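Local coordinates for SAS-6 (Leishmania major, PDB 4CKM), which probably builds the hub of the centriolar and basal-body cartwheel, here represented by the N-terminal domain of the protein, at residues L41-M46 with L61-R66; T76-V81 with E96-D101; L155-T160 with E167-V172. One frame throughout, in Å; residues are numbered along the deposited sequence.

Interaction 1: residues L41-M46 with L61-R66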
# COMPACT_ATOMS: atom_id res chain seq x y z
N LEU A 41 -11.09 -13.70 18.18
CA LEU A 41 -10.88 -14.57 17.05
C LEU A 41 -9.81 -15.55 17.36
O LEU A 41 -8.75 -15.18 17.84
CB LEU A 41 -10.45 -13.81 15.81
CG LEU A 41 -10.41 -14.70 14.55
CD1 LEU A 41 -11.81 -15.05 14.08
CD2 LEU A 41 -9.64 -14.03 13.42
N GLU A 42 -10.11 -16.81 17.08
CA GLU A 42 -9.17 -17.89 17.19
C GLU A 42 -9.55 -18.83 16.05
O GLU A 42 -10.61 -19.45 16.08
CB GLU A 42 -9.32 -18.56 18.55
CG GLU A 42 -8.35 -19.71 18.77
CD GLU A 42 -8.19 -20.08 20.23
OE1 GLU A 42 -8.99 -19.63 21.08
OE2 GLU A 42 -7.23 -20.82 20.54
N THR A 43 -8.73 -18.91 15.01
CA THR A 43 -9.13 -19.63 13.82
C THR A 43 -7.91 -20.01 13.02
O THR A 43 -6.77 -19.80 13.46
CB THR A 43 -10.14 -18.82 12.98
OG1 THR A 43 -10.72 -19.66 11.99
CG2 THR A 43 -9.51 -17.62 12.29
N THR A 44 -8.16 -20.61 11.85
CA THR A 44 -7.09 -21.03 10.96
C THR A 44 -7.28 -20.35 9.63
O THR A 44 -8.41 -20.13 9.20
CB THR A 44 -7.05 -22.54 10.84
OG1 THR A 44 -6.74 -23.07 12.13
CG2 THR A 44 -5.95 -23.01 9.87
N VAL A 45 -6.18 -19.94 9.02
CA VAL A 45 -6.26 -19.23 7.75
C VAL A 45 -5.10 -19.68 6.90
O VAL A 45 -4.05 -20.03 7.43
CB VAL A 45 -6.17 -17.70 7.90
CG1 VAL A 45 -7.46 -17.15 8.43
CG2 VAL A 45 -5.03 -17.30 8.82
N MET A 46 -5.31 -19.65 5.59
CA MET A 46 -4.22 -19.93 4.66
C MET A 46 -3.37 -18.67 4.52
O MET A 46 -3.89 -17.57 4.31
CB MET A 46 -4.78 -20.33 3.29
CG MET A 46 -5.55 -21.63 3.30
SD MET A 46 -4.45 -22.96 3.76
CE MET A 46 -5.64 -24.27 4.00
N LEU A 61 -2.32 -21.35 8.96
CA LEU A 61 -1.77 -20.82 10.20
C LEU A 61 -2.88 -20.51 11.17
O LEU A 61 -4.00 -20.15 10.79
CB LEU A 61 -0.94 -19.55 9.95
CG LEU A 61 0.38 -19.69 9.17
CD1 LEU A 61 1.06 -18.33 8.96
CD2 LEU A 61 1.34 -20.65 9.87
N GLY A 62 -2.58 -20.66 12.45
CA GLY A 62 -3.50 -20.21 13.49
C GLY A 62 -3.40 -18.69 13.62
O GLY A 62 -2.31 -18.11 13.63
N VAL A 63 -4.53 -18.04 13.72
CA VAL A 63 -4.53 -16.64 13.98
C VAL A 63 -5.41 -16.36 15.17
O VAL A 63 -6.49 -16.96 15.31
CB VAL A 63 -4.96 -15.83 12.75
CG1 VAL A 63 -6.44 -16.01 12.47
CG2 VAL A 63 -4.66 -14.36 12.97
N TYR A 64 -4.96 -15.43 16.01
CA TYR A 64 -5.55 -15.20 17.32
C TYR A 64 -5.53 -13.71 17.63
O TYR A 64 -4.48 -13.07 17.57
CB TYR A 64 -4.75 -16.01 18.34
CG TYR A 64 -5.16 -15.91 19.80
CD1 TYR A 64 -6.20 -16.70 20.31
CD2 TYR A 64 -4.48 -15.08 20.68
CE1 TYR A 64 -6.56 -16.63 21.65
CE2 TYR A 64 -4.84 -15.01 22.02
CZ TYR A 64 -5.87 -15.79 22.49
OH TYR A 64 -6.21 -15.71 23.80
N VAL A 65 -6.68 -13.15 17.92
CA VAL A 65 -6.78 -11.74 18.24
C VAL A 65 -7.47 -11.63 19.60
O VAL A 65 -8.57 -12.17 19.78
CB VAL A 65 -7.58 -10.94 17.18
CG1 VAL A 65 -7.70 -9.48 17.58
CG2 VAL A 65 -6.93 -11.04 15.81
N ARG A 66 -6.82 -10.94 20.53
CA ARG A 66 -7.35 -10.75 21.88
C ARG A 66 -7.17 -9.29 22.34
O ARG A 66 -6.14 -8.67 22.04
CB ARG A 66 -6.63 -11.68 22.87
CG ARG A 66 -7.19 -11.65 24.28
CD ARG A 66 -6.46 -12.64 25.19
NE ARG A 66 -5.09 -12.20 25.53
CZ ARG A 66 -4.08 -13.01 25.87
NH1 ARG A 66 -4.23 -14.34 25.91
NH2 ARG A 66 -2.89 -12.49 26.15
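Val-63 meets Thr-43 and Leu-41 with the same methyl: its chi1 of 70° sets CG1 between the backbone N and the carbonyl carbon, and Thr-43 CG2 holds the matching position on the facing strand. The side chains of Thr-43 and Val-63 lie side by side, pointing the same way, and CG1 of Val-63 packs tightly on CG2 of Thr-43 at 3.5 Å. CD2 of Leu-41 reaches that methyl of Val-63, and CG2 of Val-45 comes to it from farther along the strand. This face, which also carries Leu-61 and Val-65, packs through Leu-41, Thr-43 and Val-45 on helix 117-130, at Leu-126, Arg-127 and Ala-130. The two strands form an antiparallel hairpin ladder. Leu-61 N gives the shortest bond, 2.7 Å to Val-45 O, Val-45 N answers to Leu-61 O, and Thr-43 and Val-63 exchange a second pair. At the Leu-41 end, Val-65 N binds Leu-41 O at 2.9 Å, but the return bond from Leu-41 N to Val-65 O is weak. On the other face, Glu-42 crosses Tyr-64 with its carboxylate turned 79° from the ring, and OE1 lies at the ring edge, 3.9 Å from Tyr-64 CE1. Arg-66 NH1 donates to Tyr-64 OH at 3.2 Å. The hairpin thus separates its chemistry by face: the largely aliphatic side packs on the helix, while carboxylate, phenol and guanidinium lie on the more exposed side.

Interaction 2: residues T76-V81 with E96-D101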
# COMPACT_ATOMS: atom_id res chain seq x y z
N THR A 76 -3.08 -0.05 30.62
CA THR A 76 -3.24 0.30 29.22
C THR A 76 -4.03 -0.79 28.48
O THR A 76 -3.71 -1.99 28.57
CB THR A 76 -1.87 0.43 28.55
OG1 THR A 76 -1.00 1.17 29.40
CG2 THR A 76 -1.98 1.13 27.22
N ARG A 77 -5.06 -0.38 27.73
CA ARG A 77 -5.74 -1.31 26.82
C ARG A 77 -4.76 -1.79 25.75
O ARG A 77 -3.98 -0.99 25.21
CB ARG A 77 -6.94 -0.65 26.16
CG ARG A 77 -8.07 -0.35 27.12
CD ARG A 77 -9.28 0.14 26.36
NE ARG A 77 -10.23 0.79 27.25
CZ ARG A 77 -11.02 0.17 28.13
NH1 ARG A 77 -11.03 -1.16 28.26
NH2 ARG A 77 -11.83 0.89 28.89
N VAL A 78 -4.79 -3.08 25.47
CA VAL A 78 -3.96 -3.66 24.41
C VAL A 78 -4.77 -4.50 23.42
O VAL A 78 -5.83 -5.06 23.75
CB VAL A 78 -2.85 -4.60 24.96
CG1 VAL A 78 -2.00 -3.89 25.97
CG2 VAL A 78 -3.43 -5.84 25.62
N VAL A 79 -4.21 -4.63 22.23
CA VAL A 79 -4.71 -5.55 21.23
C VAL A 79 -3.58 -6.49 20.90
O VAL A 79 -2.48 -6.04 20.55
CB VAL A 79 -5.13 -4.80 19.96
CG1 VAL A 79 -5.46 -5.78 18.85
CG2 VAL A 79 -6.32 -3.91 20.26
N LEU A 80 -3.84 -7.78 21.03
CA LEU A 80 -2.86 -8.80 20.71
C LEU A 80 -3.31 -9.54 19.43
O LEU A 80 -4.46 -9.99 19.33
CB LEU A 80 -2.72 -9.77 21.87
CG LEU A 80 -1.81 -10.96 21.56
CD1 LEU A 80 -0.35 -10.56 21.56
CD2 LEU A 80 -2.05 -12.09 22.55
N VAL A 81 -2.39 -9.65 18.49
CA VAL A 81 -2.56 -10.40 17.25
C VAL A 81 -1.42 -11.41 17.20
O VAL A 81 -0.24 -11.03 17.12
CB VAL A 81 -2.47 -9.49 16.00
CG1 VAL A 81 -2.55 -10.29 14.71
CG2 VAL A 81 -3.57 -8.46 16.00
N GLU A 96 1.67 -6.67 19.68
CA GLU A 96 0.91 -6.21 20.83
C GLU A 96 0.79 -4.71 20.69
O GLU A 96 1.78 -4.00 20.72
CB GLU A 96 1.62 -6.58 22.09
CG GLU A 96 0.75 -6.43 23.32
CD GLU A 96 1.54 -6.69 24.57
OE1 GLU A 96 2.10 -7.81 24.69
OE2 GLU A 96 1.64 -5.76 25.40
N LEU A 97 -0.42 -4.24 20.52
CA LEU A 97 -0.62 -2.84 20.25
C LEU A 97 -1.25 -2.13 21.46
O LEU A 97 -2.36 -2.45 21.89
CB LEU A 97 -1.48 -2.71 19.01
CG LEU A 97 -1.77 -1.30 18.53
CD1 LEU A 97 -0.52 -0.46 18.29
CD2 LEU A 97 -2.63 -1.41 17.28
N LEU A 98 -0.52 -1.18 22.02
CA LEU A 98 -1.01 -0.41 23.18
C LEU A 98 -1.80 0.81 22.72
O LEU A 98 -1.39 1.49 21.77
CB LEU A 98 0.17 0.05 24.05
CG LEU A 98 1.21 -0.96 24.54
CD1 LEU A 98 2.20 -0.31 25.52
CD2 LEU A 98 0.53 -2.13 25.22
N GLU A 99 -2.91 1.10 23.38
CA GLU A 99 -3.66 2.33 23.11
C GLU A 99 -2.80 3.60 23.13
O GLU A 99 -3.02 4.50 22.36
CB GLU A 99 -4.79 2.46 24.10
CG GLU A 99 -5.65 3.68 23.86
CD GLU A 99 -7.04 3.52 24.41
OE1 GLU A 99 -7.23 2.75 25.39
OE2 GLU A 99 -7.97 4.16 23.87
N ASP A 100 -1.80 3.64 24.01
CA ASP A 100 -0.80 4.71 24.05
C ASP A 100 -0.16 5.04 22.74
O ASP A 100 0.15 6.19 22.49
CB ASP A 100 0.36 4.30 24.97
CG ASP A 100 -0.01 4.33 26.39
OD1 ASP A 100 -1.15 4.75 26.69
OD2 ASP A 100 0.84 3.92 27.22
N ASP A 101 0.13 4.02 21.95
CA ASP A 101 0.77 4.22 20.67
C ASP A 101 -0.21 4.28 19.50
O ASP A 101 0.21 4.35 18.36
CB ASP A 101 1.75 3.09 20.45
CG ASP A 101 2.74 2.98 21.56
OD1 ASP A 101 3.44 3.97 21.78
OD2 ASP A 101 2.80 1.92 22.23
O HOH W 1 -5.50 2.55 27.48
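Val-79 and Leu-97 form the hydrogen-bonded pair of an antiparallel beta hairpin, made by strands 76-85 and 88-98 of the SAS-6 N-terminal domain, where the chain leads toward helix 102-109. Backbone bonds come first: Leu-97 N donates to Val-79 O at 2.7 Å, Val-79 N returns a bond to Leu-97 O, and Glu-99 N reaches Arg-77 O at 3.0 Å with an almost straight N-H (170°). The chain then turns, Asp-101 N bonding back to Leu-98 O just before the helix. Apolar contacts divide between the two faces. Val-79 CB lies 4.3 Å from Leu-97 CB on the face that packs against Pro-119 and Phe-118 of helix 117-130. Val-78 and Leu-98 lie side by side on the other face, which also carries Leu-80 and Glu-96, whose OE2 comes near Val-78 CG1. At the margin, Thr-76 CG2, anti to its backbone N, meets Leu-98 CB at 4.0 Å and lies beside the carboxylate of Asp-100, whose side chain crosses it at about a right angle. Charged groups come near each other without a salt bridge. Arg-77 and Glu-99 run alongside, pointing the same way, with their flat groups 53° apart. Glu-99 OE1 touches the arginine's aliphatic stem, 3.5 Å from Arg-77 CD. A water bridges the strands separately: its oxygen accepts from the backbone N of Arg-77 at 3.0 Å and donates to Glu-99 OE1 at 2.7 Å.

Interaction 3: residues L155-T160 with E167-V172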
# COMPACT_ATOMS: atom_id res chain seq x y z
N LEU A 155 2.91 -9.32 8.27
CA LEU A 155 1.63 -9.84 7.81
C LEU A 155 0.94 -8.81 6.95
O LEU A 155 0.68 -7.70 7.41
CB LEU A 155 0.72 -10.13 9.01
CG LEU A 155 -0.67 -10.70 8.63
CD1 LEU A 155 -0.53 -12.10 8.06
CD2 LEU A 155 -1.59 -10.76 9.83
N ARG A 156 0.62 -9.19 5.71
CA ARG A 156 -0.06 -8.31 4.79
C ARG A 156 -1.45 -8.86 4.40
O ARG A 156 -1.61 -10.06 4.17
CB ARG A 156 0.78 -8.14 3.53
CG ARG A 156 2.15 -7.52 3.75
CD ARG A 156 3.03 -7.61 2.50
NE ARG A 156 2.70 -6.59 1.52
CZ ARG A 156 2.74 -6.73 0.18
NH1 ARG A 156 3.12 -7.88 -0.38
NH2 ARG A 156 2.38 -5.72 -0.62
N VAL A 157 -2.44 -7.98 4.34
CA VAL A 157 -3.75 -8.31 3.82
C VAL A 157 -3.83 -7.71 2.44
O VAL A 157 -3.72 -6.50 2.28
CB VAL A 157 -4.88 -7.72 4.68
CG1 VAL A 157 -6.23 -8.05 4.08
CG2 VAL A 157 -4.82 -8.26 6.11
N LEU A 158 -4.00 -8.58 1.44
CA LEU A 158 -3.88 -8.23 0.03
C LEU A 158 -5.18 -8.46 -0.71
O LEU A 158 -5.95 -9.37 -0.39
CB LEU A 158 -2.79 -9.09 -0.62
CG LEU A 158 -1.43 -9.01 0.07
CD1 LEU A 158 -0.46 -10.00 -0.57
CD2 LEU A 158 -0.89 -7.57 0.04
N GLU A 159 -5.41 -7.63 -1.70
CA GLU A 159 -6.55 -7.78 -2.61
C GLU A 159 -6.00 -7.71 -4.01
O GLU A 159 -5.29 -6.78 -4.35
CB GLU A 159 -7.53 -6.62 -2.43
CG GLU A 159 -8.70 -6.66 -3.40
CD GLU A 159 -9.52 -5.37 -3.44
OE1 GLU A 159 -9.12 -4.36 -2.82
OE2 GLU A 159 -10.57 -5.35 -4.10
N THR A 160 -6.32 -8.70 -4.82
CA THR A 160 -5.90 -8.69 -6.20
C THR A 160 -7.03 -8.13 -7.05
O THR A 160 -8.11 -8.67 -7.05
CB THR A 160 -5.45 -10.09 -6.66
OG1 THR A 160 -4.19 -10.40 -6.04
CG2 THR A 160 -5.22 -10.10 -8.16
N GLU A 167 -2.24 -3.70 -1.35
CA GLU A 167 -2.10 -3.94 0.06
C GLU A 167 -3.09 -3.08 0.85
O GLU A 167 -3.11 -1.87 0.70
CB GLU A 167 -0.68 -3.63 0.46
CG GLU A 167 -0.43 -3.87 1.92
CD GLU A 167 0.90 -3.31 2.34
OE1 GLU A 167 1.93 -3.91 1.96
OE2 GLU A 167 0.89 -2.28 3.04
N HIS A 168 -3.93 -3.72 1.66
CA HIS A 168 -4.86 -3.03 2.54
C HIS A 168 -4.20 -2.66 3.83
O HIS A 168 -4.36 -1.55 4.28
CB HIS A 168 -6.12 -3.87 2.80
CG HIS A 168 -7.12 -3.76 1.69
ND1 HIS A 168 -8.28 -3.05 1.80
CD2 HIS A 168 -7.06 -4.20 0.41
CE1 HIS A 168 -8.93 -3.08 0.65
NE2 HIS A 168 -8.21 -3.77 -0.21
N ILE A 169 -3.45 -3.57 4.43
CA ILE A 169 -2.73 -3.24 5.67
C ILE A 169 -1.56 -4.17 5.83
O ILE A 169 -1.56 -5.27 5.28
CB ILE A 169 -3.69 -3.28 6.87
CG1 ILE A 169 -3.03 -2.71 8.14
CG2 ILE A 169 -4.23 -4.67 7.14
CD1 ILE A 169 -4.03 -2.61 9.28
N SER A 170 -0.53 -3.68 6.50
CA SER A 170 0.65 -4.45 6.91
C SER A 170 0.83 -4.28 8.40
O SER A 170 0.61 -3.18 8.90
CB SER A 170 1.92 -3.91 6.30
OG SER A 170 1.72 -3.66 4.95
N LEU A 171 1.26 -5.34 9.07
CA LEU A 171 1.49 -5.33 10.50
C LEU A 171 2.76 -6.10 10.74
O LEU A 171 2.98 -7.16 10.11
CB LEU A 171 0.38 -6.05 11.24
CG LEU A 171 -1.01 -5.48 11.06
CD1 LEU A 171 -2.02 -6.40 11.71
CD2 LEU A 171 -1.12 -4.07 11.64
N VAL A 172 3.59 -5.57 11.63
CA VAL A 172 4.83 -6.22 11.99
C VAL A 172 4.56 -7.03 13.23
O VAL A 172 4.00 -6.52 14.19
CB VAL A 172 5.96 -5.20 12.27
CG1 VAL A 172 7.21 -5.92 12.77
CG2 VAL A 172 6.27 -4.44 11.00
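An antiparallel beta hairpin interrupted by a beta bulge joins Leu-155 to Leu-171 and Val-157 to Ile-169, both hydrogen-bonded pairs, before the register slips by one and Leu-158 faces Glu-167. His-168 is the extra residue: its N donates to Val-157 O at 2.9 Å, while Val-157 N binds Ile-169 O. Turned out of the regular alternation, the imidazole heads for Glu-159, where His-168 NE2 donates to Glu-159 OE1 at 2.8 Å in an almost straight bond (173°). The carboxylate oxygen sits in the plane of the ring, yet is met on its anti side, with the donor well out of the carboxylate plane and the two flat groups 44° apart. The ring also meets Tyr-136. On the face bearing Arg-156, the arginine chain bends at chi3 (79°), placing NE toward Glu-167 in a side-on salt bridge. Both nitrogens grip a single oxygen, Arg-156 NE at 2.8 Å and NH2 at 3.2 Å from Glu-167 OE1, from opposite faces of the carboxylate plane. Leu-158 CD2 covers one guanidinium face, 3.7 Å above its centre. Arg-156 NH1 makes a second salt bridge, to Glu-110 of the second subunit, and Lys-164 of that subunit bonds His-168 O, so the bulged strand forms part of the interface between the two copies. On the opposite side, facing helix 117-130 through Met-125, Val-157 CG2 packs against Ile-169 CG2 at 3.8 Å.

From the N terminus, interaction 1 closes the first hairpin, strands 39-50 and 57-70, and interaction 2 the next, strands 76-85 and 88-98. After helices 102-109 and 117-130 and strand 136-142, interaction 3 closes the last hairpin. The three loops follow in series; none nests or crosses. Interactions 1 and 2 touch directly because strands 57-70 and 76-85 are sheet neighbours: Arg-66 O probably accepts a hydrogen bond from Leu-80 N. Interactions 2 and 3 do not touch, their nearest atoms about 5 Å apart, but strands 88-98 and 165-175 adjoin in the same sheet. All three hairpins pack against helix 117-130.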